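Local coordinates for tRNA (adenine-N(1)-)-methyltransferase (Thermus thermophilus, PDB 2PWY), which catalyses the S-adenosyl-L-methionine-dependent methylation of N1 of adenosine 58 in tRNA, giving N(1)-methyladenosine, and is needed for growth at extreme temperatures, at the interface of chains A and B and the interface of chains A and C. Coordinates in Å, arbitrary orientation; residue numbers count along the deposited sequence, not the author numbering. Chains: chain A/B/C, tRNA (adenine-N(1)-)-methyltransferase.

Contact 1: the interface of chains A and B. Residues chain A 234-237; chain B 199-201, 245.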
# COMPACT_ATOMS: atom_id res chain seq x y z
N PRO A 234 -22.19 -3.57 -10.61
CA PRO A 234 -21.46 -4.47 -9.70
C PRO A 234 -19.93 -4.45 -9.75
O PRO A 234 -19.28 -5.28 -9.09
CB PRO A 234 -21.95 -5.86 -10.13
CG PRO A 234 -22.16 -5.71 -11.61
CD PRO A 234 -22.60 -4.28 -11.85
N VAL A 235 -19.35 -3.52 -10.51
CA VAL A 235 -17.90 -3.33 -10.51
C VAL A 235 -17.49 -2.58 -9.24
O VAL A 235 -18.11 -1.57 -8.87
CB VAL A 235 -17.41 -2.56 -11.77
CG1 VAL A 235 -15.91 -2.22 -11.68
CG2 VAL A 235 -17.69 -3.36 -13.03
N ALA A 236 -16.47 -3.10 -8.55
CA ALA A 236 -15.95 -2.47 -7.34
C ALA A 236 -14.58 -3.05 -7.05
O ALA A 236 -14.46 -4.20 -6.63
CB ALA A 236 -16.88 -2.74 -6.15
N HIS A 237 -13.54 -2.25 -7.29
CA HIS A 237 -12.16 -2.68 -7.03
C HIS A 237 -11.26 -1.46 -6.91
O HIS A 237 -11.58 -0.40 -7.46
CB HIS A 237 -11.64 -3.58 -8.16
CG HIS A 237 -11.74 -2.97 -9.52
ND1 HIS A 237 -10.80 -2.08 -10.00
CD2 HIS A 237 -12.65 -3.12 -10.51
CE1 HIS A 237 -11.15 -1.69 -11.22
NE2 HIS A 237 -12.26 -2.33 -11.56
N PRO B 199 -11.25 -10.10 -9.76
CA PRO B 199 -10.96 -8.66 -9.79
C PRO B 199 -11.79 -7.80 -8.82
O PRO B 199 -11.25 -6.82 -8.27
CB PRO B 199 -11.26 -8.25 -11.24
CG PRO B 199 -11.33 -9.54 -12.01
CD PRO B 199 -11.81 -10.58 -11.04
N ASN B 200 -13.06 -8.14 -8.62
CA ASN B 200 -13.99 -7.27 -7.91
C ASN B 200 -14.30 -7.77 -6.51
O ASN B 200 -14.51 -8.97 -6.30
CB ASN B 200 -15.31 -7.13 -8.69
CG ASN B 200 -15.14 -6.37 -9.98
OD1 ASN B 200 -15.01 -5.14 -9.97
ND2 ASN B 200 -15.14 -7.08 -11.10
N ILE B 201 -14.36 -6.85 -5.55
CA ILE B 201 -14.72 -7.23 -4.19
C ILE B 201 -16.15 -7.81 -4.12
O ILE B 201 -16.45 -8.64 -3.26
CB ILE B 201 -14.53 -6.07 -3.19
CG1 ILE B 201 -14.39 -6.60 -1.75
CG2 ILE B 201 -15.67 -5.06 -3.30
CD1 ILE B 201 -13.18 -7.54 -1.52
N HIS B 245 -3.97 -2.46 -8.81
CA HIS B 245 -4.80 -3.60 -8.49
C HIS B 245 -4.88 -4.50 -9.70
O HIS B 245 -4.87 -4.01 -10.83
CB HIS B 245 -6.21 -3.13 -8.11
CG HIS B 245 -7.16 -4.25 -7.81
ND1 HIS B 245 -7.08 -5.01 -6.66
CD2 HIS B 245 -8.21 -4.73 -8.51
CE1 HIS B 245 -8.04 -5.92 -6.67
NE2 HIS B 245 -8.74 -5.77 -7.78

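Contact 2: the interface of chains A and C. Residues chain A 191, 193, 219, 253; chain C 13, 62, 65, 68.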
# COMPACT_ATOMS: atom_id res chain seq x y z
N ASP A 191 9.48 23.60 19.84
CA ASP A 191 8.51 22.51 19.99
C ASP A 191 7.50 22.46 18.83
O ASP A 191 6.64 21.59 18.80
CB ASP A 191 7.79 22.57 21.35
CG ASP A 191 7.53 21.19 21.92
OD1 ASP A 191 8.39 20.31 21.74
OD2 ASP A 191 6.46 20.99 22.52
N PHE A 193 6.86 22.58 14.35
CA PHE A 193 7.33 21.64 13.33
C PHE A 193 7.77 22.28 12.03
O PHE A 193 7.23 23.30 11.62
CB PHE A 193 6.25 20.60 13.01
CG PHE A 193 5.88 19.75 14.18
CD1 PHE A 193 6.59 18.59 14.47
CD2 PHE A 193 4.86 20.16 15.04
CE1 PHE A 193 6.25 17.82 15.58
CE2 PHE A 193 4.52 19.41 16.14
CZ PHE A 193 5.22 18.23 16.41
N GLU A 219 11.07 13.56 13.69
CA GLU A 219 9.83 13.07 14.27
C GLU A 219 9.11 12.07 13.37
O GLU A 219 8.59 11.05 13.86
CB GLU A 219 8.89 14.23 14.61
CG GLU A 219 9.44 15.18 15.69
CD GLU A 219 9.57 14.54 17.08
OE1 GLU A 219 9.14 13.38 17.27
OE2 GLU A 219 10.13 15.20 17.99
N ARG A 253 10.92 18.38 14.69
CA ARG A 253 10.44 19.25 15.77
C ARG A 253 11.58 20.13 16.26
O ARG A 253 12.68 19.63 16.52
CB ARG A 253 9.89 18.42 16.94
CG ARG A 253 9.12 19.24 17.97
CD ARG A 253 8.88 18.45 19.24
NE ARG A 253 7.88 17.38 19.14
CZ ARG A 253 6.59 17.50 19.43
NH1 ARG A 253 6.07 18.67 19.78
NH2 ARG A 253 5.79 16.45 19.32
N LYS C 13 5.72 12.63 26.60
CA LYS C 13 6.24 11.55 25.77
C LYS C 13 7.40 10.87 26.48
O LYS C 13 8.31 11.55 26.95
CB LYS C 13 6.76 12.10 24.44
CG LYS C 13 5.74 12.36 23.35
CD LYS C 13 6.44 12.21 22.00
CE LYS C 13 5.90 13.14 20.93
NZ LYS C 13 6.91 13.35 19.83
N HIS C 62 4.99 18.76 26.22
CA HIS C 62 4.53 19.38 24.97
C HIS C 62 3.12 19.91 25.11
O HIS C 62 2.35 19.42 25.94
CB HIS C 62 4.55 18.35 23.83
CG HIS C 62 5.86 17.65 23.66
ND1 HIS C 62 6.92 18.20 22.98
CD2 HIS C 62 6.27 16.43 24.08
CE1 HIS C 62 7.94 17.35 23.00
NE2 HIS C 62 7.57 16.27 23.66
N THR C 65 -0.35 18.46 19.62
CA THR C 65 -0.94 18.77 18.31
C THR C 65 -2.37 18.22 18.29
O THR C 65 -2.75 17.42 19.14
CB THR C 65 -0.15 18.14 17.15
OG1 THR C 65 -0.24 16.71 17.20
CG2 THR C 65 1.33 18.56 17.18
N GLU C 68 -2.13 14.49 17.99
CA GLU C 68 -1.82 13.91 19.31
C GLU C 68 -3.02 13.92 20.25
O GLU C 68 -3.31 12.91 20.91
CB GLU C 68 -0.64 14.65 19.95
CG GLU C 68 0.71 14.31 19.30
CD GLU C 68 1.81 15.32 19.62
OE1 GLU C 68 1.51 16.43 20.10
OE2 GLU C 68 3.00 14.98 19.38
O HOH W 1 3.39 18.40 20.50

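Contact 3: the interface of chains A and B. Residues chain A 227, 237-240; chain B 244-246.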
# COMPACT_ATOMS: atom_id res chain seq x y z
N ARG A 227 -5.57 5.61 -1.88
CA ARG A 227 -5.83 4.48 -2.77
C ARG A 227 -7.26 4.58 -3.26
O ARG A 227 -8.20 4.33 -2.50
CB ARG A 227 -5.59 3.18 -2.02
CG ARG A 227 -5.78 1.91 -2.83
CD ARG A 227 -5.35 0.71 -1.95
NE ARG A 227 -5.55 -0.61 -2.57
CZ ARG A 227 -4.89 -1.07 -3.64
NH1 ARG A 227 -3.99 -0.30 -4.27
NH2 ARG A 227 -5.14 -2.28 -4.09
N HIS A 237 -13.54 -2.25 -7.29
CA HIS A 237 -12.16 -2.68 -7.03
C HIS A 237 -11.26 -1.46 -6.91
O HIS A 237 -11.58 -0.40 -7.46
CB HIS A 237 -11.64 -3.58 -8.16
CG HIS A 237 -11.74 -2.97 -9.52
ND1 HIS A 237 -10.80 -2.08 -10.00
CD2 HIS A 237 -12.65 -3.12 -10.51
CE1 HIS A 237 -11.15 -1.69 -11.22
NE2 HIS A 237 -12.26 -2.33 -11.56
N PRO A 238 -10.13 -1.59 -6.19
CA PRO A 238 -9.15 -0.52 -6.25
C PRO A 238 -8.79 -0.24 -7.71
O PRO A 238 -8.72 -1.18 -8.51
CB PRO A 238 -7.95 -1.11 -5.50
CG PRO A 238 -8.57 -2.06 -4.53
CD PRO A 238 -9.71 -2.68 -5.29
N ARG A 239 -8.60 1.03 -8.07
CA ARG A 239 -8.31 1.39 -9.46
C ARG A 239 -7.08 0.62 -9.97
O ARG A 239 -6.09 0.45 -9.24
CB ARG A 239 -8.13 2.90 -9.63
CG ARG A 239 -9.42 3.67 -9.45
CD ARG A 239 -9.38 5.04 -10.13
NE ARG A 239 -10.59 5.80 -9.80
CZ ARG A 239 -11.76 5.66 -10.42
NH1 ARG A 239 -11.88 4.79 -11.43
NH2 ARG A 239 -12.81 6.38 -10.04
N PHE A 240 -7.17 0.14 -11.21
CA PHE A 240 -6.11 -0.68 -11.79
C PHE A 240 -4.79 0.09 -11.88
O PHE A 240 -3.71 -0.48 -11.67
CB PHE A 240 -6.53 -1.21 -13.17
CG PHE A 240 -7.67 -2.21 -13.12
CD1 PHE A 240 -7.65 -3.28 -12.22
CD2 PHE A 240 -8.75 -2.10 -14.00
CE1 PHE A 240 -8.69 -4.21 -12.18
CE2 PHE A 240 -9.79 -3.02 -13.97
CZ PHE A 240 -9.76 -4.08 -13.06
N GLY B 244 -2.02 -0.66 -9.64
CA GLY B 244 -2.65 -0.50 -8.33
C GLY B 244 -3.41 -1.72 -7.85
O GLY B 244 -3.50 -2.01 -6.65
N HIS B 245 -3.97 -2.46 -8.81
CA HIS B 245 -4.80 -3.60 -8.49
C HIS B 245 -4.88 -4.50 -9.70
O HIS B 245 -4.87 -4.01 -10.83
CB HIS B 245 -6.21 -3.13 -8.11
CG HIS B 245 -7.16 -4.25 -7.81
ND1 HIS B 245 -7.08 -5.01 -6.66
CD2 HIS B 245 -8.21 -4.73 -8.51
CE1 HIS B 245 -8.04 -5.92 -6.67
NE2 HIS B 245 -8.74 -5.77 -7.78
N THR B 246 -4.92 -5.80 -9.46
CA THR B 246 -5.24 -6.76 -10.51
C THR B 246 -6.47 -7.55 -10.07
O THR B 246 -7.54 -7.47 -10.70
CB THR B 246 -4.04 -7.68 -10.82
OG1 THR B 246 -3.56 -8.28 -9.60
CG2 THR B 246 -2.91 -6.87 -11.46

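Contact 1: the interface of chains A and B
B:Asn200 meets the backbone of A:Ala236 where two subunits of this homotetrameric class I methyltransferase of the TRM61 family join. Strand 235-238 of chain A lies against the start of helix 201-211 of chain B.

Two hydrogen bonds hold A:Ala236 from both its polar sides. Its N donates to the amide oxygen OD1 of B:Asn200 at 2.9 Å, with 160° at the hydrogen. The donor is tilted from the amide carbonyl plane. B:Ile201 N, in the first turn of its helix, donates to A:Ala236 O at 2.9 Å, almost in line with the C=O. In B:Asn200, CG is anti to the carbonyl carbon (chi1 -68°), which turns OD1 toward the strand. Replacing B:Asn200 by an alanine is likely to leave A:Ala236 N without this acceptor and to weaken the hold on the strand.

B:Asn200 OD1 also lies in the ring plane of A:His237, at its edge, 3.2 Å from A:His237 CD2. Ring and amide planes are 54° apart. A:Val235 CG1 also comes near B:Asn200 OD1, at 3.5 Å.

Apolar contacts flank the polar pair. A:Ala236 CB faces B:Ile201 CG2 at 3.9 Å. A:His237 CB touches CD2 of the B:His245 ring at 3.6 Å. Within chain B, a second-shell bond fixes that ring: B:His245 NE2 donates to B:Pro199 O at 2.8 Å, on a lone pair. This ties B:His245 to the residue before B:Asn200.

Contact 2: the interface of chains A and C
The A:Arg253 guanidinium has an aromatic group on each face. On one lies C:His62, its ND1 offset toward the rim and the planes 38° apart. A:Phe193 points CZ at the centre of the other, its ring steeply tilted. The edge takes A:Glu219 OE2, C:Glu68 OE2 and water 1.

A bend at chi3 (-72°) directs the arginine's end toward chain C. A:Arg253 NH2 makes a salt bridge to C:Glu68 OE2 at 3.2 Å, weak as a hydrogen bond, with the two planes nearly coplanar. A:Glu219 forms salt bridges with A:Arg253 NE on its own side and with C:Lys13 NZ across. The two carboxylates probably offset the nearby positive charges.

C:His62 presents its ring edge to A:Asp191, with ring and carboxylate nearly coplanar. C:His62 ND1 is shared by A:Asp191 OD1 and OD2, each at 2.9 Å and each using its syn lone pair. The carboxylate would probably favour a protonated ring, while the guanidinium on its face would oppose it; the charge is not seen.

C:Thr65 CG2 packs at 3.5 Å from A:Phe193 CE2. C:Thr65 also caps helix 66-72: its OG1 accepts from C:Glu68 N, and its N donates to C:Glu68 OE1. This capping box probably steadies C:Glu68 where it meets A:Arg253. Water 1 links A:Arg253 NH1 to C:Glu68 OE1, at 2.8 Å from each atom.

Contact 3: the interface of chains A and B
B:His245 lies with one ring face against A:Pro238 and its CD2 side near A:Phe240, and buries more surface than its neighbours in this patch. A:Pro238 CD stands over the centre of its imidazole, 3.8 Å from the centroid, in a CH-pi contact. CG anti to the backbone N (chi1 178°) carries the ring out to lie against the proline. A:Phe240 CE1 comes within 3.7 Å of CD2 of B:His245. The phenyl edge also faces the main-chain carbonyl of B:His245.

A:His237 CE1 lies against one face of the A:Phe240 ring, which probably helps place it. The A:His237 ring is held by a bond from ND1 to A:Pro238 O at 2.7 Å, nearly straight and in the imidazole plane. The donor stands above the carbonyl plane.

A:Arg227 reaches across on an extended chain. A:Arg227 NH1 and NH2 both donate to B:Gly244 O, at 3.0 Å and 3.1 Å. They come end-on, from the same face of the carbonyl, and the oxygen lies in the guanidinium plane. A:Pro238 CB rests on one face of that guanidinium. B:Gly244 N donates to A:Phe240 O at 2.6 Å.

In the fold, A:Arg227 belongs to the long strand 216-232. A:Pro238 ends strand 235-238, and B:Gly244 and B:His245 lie in the loop between strands 241-243 and 248-254.

Contacts 1 and 3 are parts of one A-B interface. Their C-alpha centres are about 8 Å apart, and they share A:His237 and B:His245. Strand 235-238 of chain A serves both. Contact 2 joins chain A to chain C, with its centre about 40 Å from contact 1 and 35 Å from contact 3. Strand 216-232 of chain A connects the two regions, with A:Glu219 in contact 2 and A:Arg227 in contact 3. One subunit thus meets two partners through separate surfaces. Each interface is two-fold symmetric, which fits the homotetramer built as a dimer of dimers.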